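Local coordinates for protein prephenate dehydrogenase (Corynebacterium glutamicum ATCC 13032, PDB 3KTD) that probably catalyses the NAD+- or NADP+-dependent oxidative decarboxylation of prephenate, a step toward tyrosine, at residues A60-A65 and D86-H91; S33-N38 and A66-L71. All blocks are in the same frame, centred on the assembly; numbering follows the deposited sequence.

Interaction 1 of 2, residues A60-A65 and D86-H91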
ATOM      1  N   ALA A  60      21.951  23.118  29.638  1.00 38.63           N
ATOM      2  CA  ALA A  60      23.078  23.814  29.015  1.00 38.21           C
ATOM      3  C   ALA A  60      22.748  24.217  27.584  1.00 38.54           C
ATOM      4  O   ALA A  60      23.071  25.335  27.164  1.00 38.85           O
ATOM      5  CB  ALA A  60      24.331  22.961  29.051  1.00 36.97           C
ATOM      6  N   THR A  61      22.093  23.315  26.849  1.00 38.39           N
ATOM      7  CA  THR A  61      21.734  23.571  25.459  1.00 38.50           C
ATOM      8  C   THR A  61      20.794  24.760  25.346  1.00 38.46           C
ATOM      9  O   THR A  61      21.010  25.643  24.518  1.00 38.84           O
ATOM     10  CB  THR A  61      21.076  22.347  24.798  1.00 38.83           C
ATOM     11  OG1 THR A  61      21.990  21.244  24.812  1.00 41.77           O
ATOM     12  CG2 THR A  61      20.689  22.654  23.356  1.00 37.88           C
ATOM     13  N   LEU A  62      19.763  24.787  26.185  1.00 38.43           N
ATOM     14  CA  LEU A  62      18.782  25.871  26.159  1.00 38.51           C
ATOM     15  C   LEU A  62      19.381  27.210  26.593  1.00 39.27           C
ATOM     16  O   LEU A  62      18.986  28.258  26.080  1.00 39.24           O
ATOM     17  CB  LEU A  62      17.570  25.516  27.023  1.00 38.35           C
ATOM     18  CG  LEU A  62      16.714  24.355  26.503  1.00 37.69           C
ATOM     19  CD1 LEU A  62      15.720  23.872  27.553  1.00 36.21           C
ATOM     20  CD2 LEU A  62      15.981  24.749  25.230  1.00 37.27           C
ATOM     21  N   GLN A  63      20.331  27.174  27.529  1.00 40.20           N
ATOM     22  CA  GLN A  63      21.028  28.387  27.976  1.00 40.35           C
ATOM     23  C   GLN A  63      21.760  29.042  26.799  1.00 39.77           C
ATOM     24  O   GLN A  63      21.682  30.255  26.598  1.00 39.76           O
ATOM     25  CB  GLN A  63      22.017  28.056  29.096  1.00 40.61           C
ATOM     26  CG  GLN A  63      22.730  29.292  29.664  1.00 44.31           C
ATOM     27  CD  GLN A  63      23.709  28.961  30.790  1.00 47.60           C
ATOM     28  OE1 GLN A  63      24.472  27.992  30.711  1.00 49.09           O
ATOM     29  NE2 GLN A  63      23.699  29.783  31.839  1.00 49.89           N
ATOM     30  N   ARG A  64      22.462  28.209  26.035  1.00 39.59           N
ATOM     31  CA  ARG A  64      23.207  28.621  24.847  1.00 39.37           C
ATOM     32  C   ARG A  64      22.252  29.025  23.741  1.00 39.47           C
ATOM     33  O   ARG A  64      22.488  30.000  23.032  1.00 39.86           O
ATOM     34  CB  ARG A  64      24.092  27.461  24.366  1.00 39.19           C
ATOM     35  CG  ARG A  64      24.818  27.688  23.041  1.00 38.55           C
ATOM     36  CD  ARG A  64      25.635  26.463  22.659  1.00 37.73           C
ATOM     37  NE  ARG A  64      26.016  26.446  21.245  1.00 37.74           N
ATOM     38  CZ  ARG A  64      26.648  25.435  20.645  1.00 37.52           C
ATOM     39  NH1 ARG A  64      26.980  24.335  21.319  1.00 35.50           N
ATOM     40  NH2 ARG A  64      26.948  25.517  19.355  1.00 36.65           N
ATOM     41  N   ALA A  65      21.177  28.260  23.584  1.00 39.29           N
ATOM     42  CA  ALA A  65      20.182  28.563  22.571  1.00 38.95           C
ATOM     43  C   ALA A  65      19.649  29.959  22.826  1.00 38.73           C
ATOM     44  O   ALA A  65      19.497  30.749  21.893  1.00 38.97           O
ATOM     45  CB  ALA A  65      19.061  27.543  22.596  1.00 38.84           C
ATOM     46  N   ASP A  86       7.464  23.310  28.097  1.00 33.34           N
ATOM     47  CA  ASP A  86       7.703  23.822  29.443  1.00 32.80           C
ATOM     48  C   ASP A  86       9.182  24.085  29.690  1.00 33.17           C
ATOM     49  O   ASP A  86       9.537  25.057  30.367  1.00 34.27           O
ATOM     50  CB  ASP A  86       7.152  22.861  30.499  1.00 32.07           C
ATOM     51  CG  ASP A  86       5.631  22.798  30.503  1.00 31.78           C
ATOM     52  OD1 ASP A  86       4.989  23.697  29.935  1.00 32.08           O
ATOM     53  OD2 ASP A  86       5.069  21.843  31.073  1.00 31.32           O
ATOM     54  N   ALA A  87      10.047  23.240  29.138  1.00 32.66           N
ATOM     55  CA  ALA A  87      11.490  23.420  29.295  1.00 32.70           C
ATOM     56  C   ALA A  87      11.979  24.678  28.580  1.00 32.84           C
ATOM     57  O   ALA A  87      12.839  25.386  29.086  1.00 32.35           O
ATOM     58  CB  ALA A  87      12.238  22.194  28.781  1.00 32.35           C
ATOM     59  N   VAL A  88      11.425  24.931  27.397  1.00 33.55           N
ATOM     60  CA  VAL A  88      11.797  26.078  26.569  1.00 33.95           C
ATOM     61  C   VAL A  88      11.251  27.387  27.146  1.00 35.20           C
ATOM     62  O   VAL A  88      11.961  28.398  27.196  1.00 34.91           O
ATOM     63  CB  VAL A  88      11.282  25.894  25.116  1.00 33.66           C
ATOM     64  CG1 VAL A  88      11.346  27.211  24.337  1.00 33.02           C
ATOM     65  CG2 VAL A  88      12.061  24.803  24.418  1.00 27.41           C
ATOM     66  N   HIS A  89       9.985  27.346  27.566  1.00 36.02           N
ATOM     67  CA  HIS A  89       9.286  28.476  28.194  1.00 37.11           C
ATOM     68  C   HIS A  89      10.040  28.999  29.411  1.00 37.12           C
ATOM     69  O   HIS A  89      10.072  30.192  29.670  1.00 37.10           O
ATOM     70  CB  HIS A  89       7.905  27.993  28.645  1.00 37.87           C
ATOM     71  CG  HIS A  89       6.926  29.082  28.965  1.00 38.87           C
ATOM     72  ND1 HIS A  89       6.648  30.114  28.095  1.00 40.70           N
ATOM     73  CD2 HIS A  89       6.088  29.240  30.016  1.00 40.66           C
ATOM     74  CE1 HIS A  89       5.711  30.886  28.617  1.00 40.76           C
ATOM     75  NE2 HIS A  89       5.351  30.372  29.779  1.00 41.96           N
ATOM     76  N   THR A  90      10.644  28.066  30.136  1.00 37.33           N
ATOM     77  CA  THR A  90      11.367  28.323  31.367  1.00 37.32           C
ATOM     78  C   THR A  90      12.840  28.670  31.182  1.00 37.92           C
ATOM     79  O   THR A  90      13.415  29.330  32.034  1.00 38.43           O
ATOM     80  CB  THR A  90      11.274  27.079  32.268  1.00 37.45           C
ATOM     81  OG1 THR A  90      10.013  27.092  32.959  1.00 36.76           O
ATOM     82  CG2 THR A  90      12.419  27.027  33.257  1.00 37.51           C
ATOM     83  N   HIS A  91      13.451  28.239  30.083  1.00 38.34           N
ATOM     84  CA  HIS A  91      14.891  28.452  29.859  1.00 38.84           C
ATOM     85  C   HIS A  91      15.294  29.304  28.630  1.00 39.07           C
ATOM     86  O   HIS A  91      16.428  29.781  28.559  1.00 39.02           O
ATOM     87  CB  HIS A  91      15.580  27.092  29.761  1.00 39.27           C
ATOM     88  CG  HIS A  91      15.500  26.276  31.014  1.00 39.85           C
ATOM     89  ND1 HIS A  91      14.447  25.428  31.286  1.00 40.93           N
ATOM     90  CD2 HIS A  91      16.360  26.159  32.053  1.00 38.70           C
ATOM     91  CE1 HIS A  91      14.658  24.833  32.447  1.00 42.07           C
ATOM     92  NE2 HIS A  91      15.811  25.257  32.932  1.00 41.09           N
TER

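Interaction 2 of 2, residues S33-N38 and A66-L71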
ATOM      1  N   SER A  33      25.093  26.851  10.556  1.00 39.27           N
ATOM      2  CA  SER A  33      25.341  26.762  11.992  1.00 38.98           C
ATOM      3  C   SER A  33      24.240  25.959  12.680  1.00 38.47           C
ATOM      4  O   SER A  33      23.076  26.340  12.627  1.00 38.22           O
ATOM      5  CB  SER A  33      25.410  28.171  12.589  1.00 38.71           C
ATOM      6  OG  SER A  33      25.681  28.120  13.979  1.00 39.32           O
ATOM      7  N   VAL A  34      24.612  24.860  13.331  1.00 38.55           N
ATOM      8  CA  VAL A  34      23.637  24.000  14.000  1.00 38.75           C
ATOM      9  C   VAL A  34      24.242  23.184  15.145  1.00 38.97           C
ATOM     10  O   VAL A  34      25.416  22.797  15.110  1.00 39.75           O
ATOM     11  CB  VAL A  34      22.985  23.024  12.990  1.00 38.76           C
ATOM     12  CG1 VAL A  34      24.026  22.072  12.409  1.00 38.76           C
ATOM     13  CG2 VAL A  34      21.857  22.240  13.644  1.00 40.11           C
ATOM     14  N   PHE A  35      23.425  22.930  16.159  1.00 38.67           N
ATOM     15  CA  PHE A  35      23.821  22.108  17.301  1.00 38.49           C
ATOM     16  C   PHE A  35      22.565  21.487  17.917  1.00 38.86           C
ATOM     17  O   PHE A  35      21.455  21.906  17.606  1.00 39.68           O
ATOM     18  CB  PHE A  35      24.637  22.930  18.321  1.00 38.05           C
ATOM     19  CG  PHE A  35      23.867  24.031  18.998  1.00 35.31           C
ATOM     20  CD1 PHE A  35      23.513  25.180  18.310  1.00 37.76           C
ATOM     21  CD2 PHE A  35      23.539  23.938  20.338  1.00 35.13           C
ATOM     22  CE1 PHE A  35      22.803  26.200  18.939  1.00 37.47           C
ATOM     23  CE2 PHE A  35      22.835  24.954  20.979  1.00 34.98           C
ATOM     24  CZ  PHE A  35      22.465  26.083  20.277  1.00 36.00           C
ATOM     25  N   GLY A  36      22.716  20.479  18.767  1.00 38.98           N
ATOM     26  CA  GLY A  36      21.534  19.809  19.305  1.00 38.98           C
ATOM     27  C   GLY A  36      21.716  18.998  20.567  1.00 38.87           C
ATOM     28  O   GLY A  36      22.819  18.874  21.099  1.00 39.06           O
ATOM     29  N   TYR A  37      20.604  18.442  21.035  1.00 38.50           N
ATOM     30  CA  TYR A  37      20.556  17.690  22.275  1.00 37.77           C
ATOM     31  C   TYR A  37      19.944  16.314  22.064  1.00 38.10           C
ATOM     32  O   TYR A  37      18.911  16.177  21.404  1.00 37.48           O
ATOM     33  CB  TYR A  37      19.767  18.489  23.322  1.00 37.30           C
ATOM     34  CG  TYR A  37      19.121  17.671  24.419  1.00 36.13           C
ATOM     35  CD1 TYR A  37      19.876  17.121  25.450  1.00 37.15           C
ATOM     36  CD2 TYR A  37      17.750  17.467  24.438  1.00 34.61           C
ATOM     37  CE1 TYR A  37      19.285  16.373  26.462  1.00 35.01           C
ATOM     38  CE2 TYR A  37      17.151  16.724  25.440  1.00 37.28           C
ATOM     39  CZ  TYR A  37      17.925  16.175  26.451  1.00 36.58           C
ATOM     40  OH  TYR A  37      17.323  15.425  27.445  1.00 34.82           O
ATOM     41  N   ASN A  38      20.618  15.305  22.612  1.00 38.50           N
ATOM     42  CA  ASN A  38      20.127  13.933  22.670  1.00 38.78           C
ATOM     43  C   ASN A  38      20.139  13.563  24.145  1.00 39.69           C
ATOM     44  O   ASN A  38      21.130  13.814  24.828  1.00 40.19           O
ATOM     45  CB  ASN A  38      21.051  12.999  21.887  1.00 38.61           C
ATOM     46  CG  ASN A  38      20.477  11.587  21.720  1.00 39.82           C
ATOM     47  OD1 ASN A  38      19.519  11.206  22.393  1.00 44.13           O
ATOM     48  ND2 ASN A  38      21.064  10.810  20.812  1.00 34.61           N
ATOM     49  N   ALA A  66      19.386  30.262  24.096  1.00 38.45           N
ATOM     50  CA  ALA A  66      18.901  31.584  24.492  1.00 38.08           C
ATOM     51  C   ALA A  66      19.967  32.639  24.254  1.00 38.12           C
ATOM     52  O   ALA A  66      19.659  33.737  23.802  1.00 38.91           O
ATOM     53  CB  ALA A  66      18.459  31.592  25.947  1.00 37.23           C
ATOM     54  N   ALA A  67      21.220  32.305  24.538  1.00 37.85           N
ATOM     55  CA  ALA A  67      22.329  33.245  24.331  1.00 37.61           C
ATOM     56  C   ALA A  67      22.527  33.619  22.864  1.00 37.34           C
ATOM     57  O   ALA A  67      22.897  34.752  22.578  1.00 37.35           O
ATOM     58  CB  ALA A  67      23.621  32.675  24.898  1.00 37.36           C
ATOM     59  N   GLU A  68      22.270  32.680  21.948  1.00 37.33           N
ATOM     60  CA  GLU A  68      22.490  32.892  20.500  1.00 36.96           C
ATOM     61  C   GLU A  68      21.216  33.180  19.684  1.00 36.14           C
ATOM     62  O   GLU A  68      21.275  33.262  18.455  1.00 35.41           O
ATOM     63  CB  GLU A  68      23.193  31.667  19.899  1.00 37.36           C
ATOM     64  CG  GLU A  68      24.536  31.296  20.543  1.00 37.79           C
ATOM     65  CD  GLU A  68      25.187  30.045  19.932  1.00 38.51           C
ATOM     66  OE1 GLU A  68      24.632  29.457  18.971  1.00 40.83           O
ATOM     67  OE2 GLU A  68      26.267  29.647  20.420  1.00 38.45           O
ATOM     68  N   ASP A  69      20.084  33.361  20.363  1.00 36.02           N
ATOM     69  CA  ASP A  69      18.772  33.509  19.706  1.00 36.27           C
ATOM     70  C   ASP A  69      18.549  32.426  18.632  1.00 35.69           C
ATOM     71  O   ASP A  69      18.136  32.724  17.507  1.00 36.25           O
ATOM     72  CB  ASP A  69      18.590  34.910  19.098  1.00 35.97           C
ATOM     73  CG  ASP A  69      17.145  35.164  18.617  1.00 38.75           C
ATOM     74  OD1 ASP A  69      16.181  34.828  19.356  1.00 37.97           O
ATOM     75  OD2 ASP A  69      16.973  35.700  17.497  1.00 39.43           O
ATOM     76  N   ALA A  70      18.819  31.175  18.984  1.00 34.43           N
ATOM     77  CA  ALA A  70      18.708  30.083  18.024  1.00 34.16           C
ATOM     78  C   ALA A  70      17.264  29.722  17.756  1.00 33.95           C
ATOM     79  O   ALA A  70      16.400  29.863  18.628  1.00 33.46           O
ATOM     80  CB  ALA A  70      19.447  28.846  18.524  1.00 33.85           C
ATOM     81  N   LEU A  71      17.007  29.255  16.539  1.00 33.85           N
ATOM     82  CA  LEU A  71      15.710  28.693  16.212  1.00 33.92           C
ATOM     83  C   LEU A  71      15.732  27.299  16.818  1.00 33.92           C
ATOM     84  O   LEU A  71      16.624  26.520  16.513  1.00 33.69           O
ATOM     85  CB  LEU A  71      15.516  28.629  14.706  1.00 33.81           C
ATOM     86  CG  LEU A  71      14.251  27.925  14.221  1.00 33.97           C
ATOM     87  CD1 LEU A  71      13.000  28.636  14.673  1.00 29.73           C
ATOM     88  CD2 LEU A  71      14.304  27.814  12.700  1.00 37.10           C
TER
HETATM   89  O   HOH W   1      26.368  28.179  17.390  1.00 31.23           O

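Interaction 1 of 2, residues A60-A65 and D86-H91
L62 shows how a single branched side chain can join two helices: projecting from helix 58-67, it supplies all the close contacts that segment 60-65 makes with segment 86-91. Its CG is anti to its own carbonyl carbon (chi1 -67°), which carries the isobutyl group across to the neighbouring helix, where the two methyls part company. CD1 reaches the backbone, lying 3.6 Å from A87 O, and also touches A87 CB at 4.1 Å. CD2 goes instead to the valine, 4.0 Å from V88 CG2, the two side chains crossing at about a right angle. Nearer the backbone, L62 CB packs against H91 CB at 3.7 Å, so H91 meets the leucine mainly through its methylene. The imidazole itself is turned back onto its own helix, where H91 ND1 donates to A87 O over 2.7 Å, in the carbonyl plane and on a lone pair. That acceptor lies almost in the plane of the ring, and the bond therefore limits the ring's rotation; T90 CG2 lies over one face, toward the rim. No hydrogen bond joins the two segments, whose axes come within 9.9 Å at a crossing angle of -51°. V88 rests on M116 in the loop after helix 105-113. Beneath the leucine lies the central sheet: L62 also touches L14 of strand 11-14, and T61 and A65 pack on the same strand.

Interaction 2 of 2, residues S33-N38 and A66-L71
The parallel part of the mixed sheet in a Rossmann-type nucleotide-binding domain provides the setting: strand 34-37 meets the turn that leads from helix 58-67 into strand 71-74. These two strands are not neighbours, since strand 11-14 runs between them, and the contact bridges that gap through the side chain of F35. The phenyl group leaves the strand with CG between the backbone N and the carbonyl carbon (chi1 66°), an orientation that brings its far end nearer to the turn than the CB direction alone would suggest. One ring carbon does the touching: F35 CE1 lies 3.7 Å from E68 OE1 and 4.3 Å from A70 CB. Both partners approach the ring obliquely, and the ring and carboxylate planes are inclined at 59°. E68, the first residue past the helix to leave helical backbone angles, extends its chain beyond CG (chi2 179°) to bring the carboxylate to the aromatic carbon. A water donates to E68 OE1 at 2.7 Å and makes a long, weak link to S33 OG at 3.5 Å, a tenuous polar connection beside the ring. Around this pair, C12 of strand 11-14 is touched by both F35 and A70, and R64 makes a cation-pi contact with F35 as well as a weak, long ion pair with E68 OE2. The contact is thus apolar where A70 meets the ring, whereas OE1 both meets the ring carbon and accepts from the water. With no direct hydrogen bond between the segments, the arrangement rests mainly on packing, while R64, which also pairs with D53, may modestly stabilise the carboxylate's charge.

In the fold
Both interactions draw on helix 58-67 and its exit, but use different parts of it. Interaction 1 joins it to a second helix without a hydrogen bond, mostly through apolar groups, with a buried leucine at the centre and a partly exposed histidine at the margin. Interaction 2 ties the turn after the helix to a sheet strand, combining a buried phenylalanine and alanine with a carboxylate and water at a partly exposed rim. The two lie about 10 Å apart, centre to centre, and are linked directly: A65 O and A70 N, 3.0 Å apart, probably share a hydrogen bond, and H91 O packs on A66 CB. The helix thus packs on a helix, while the turn that follows it packs on a strand.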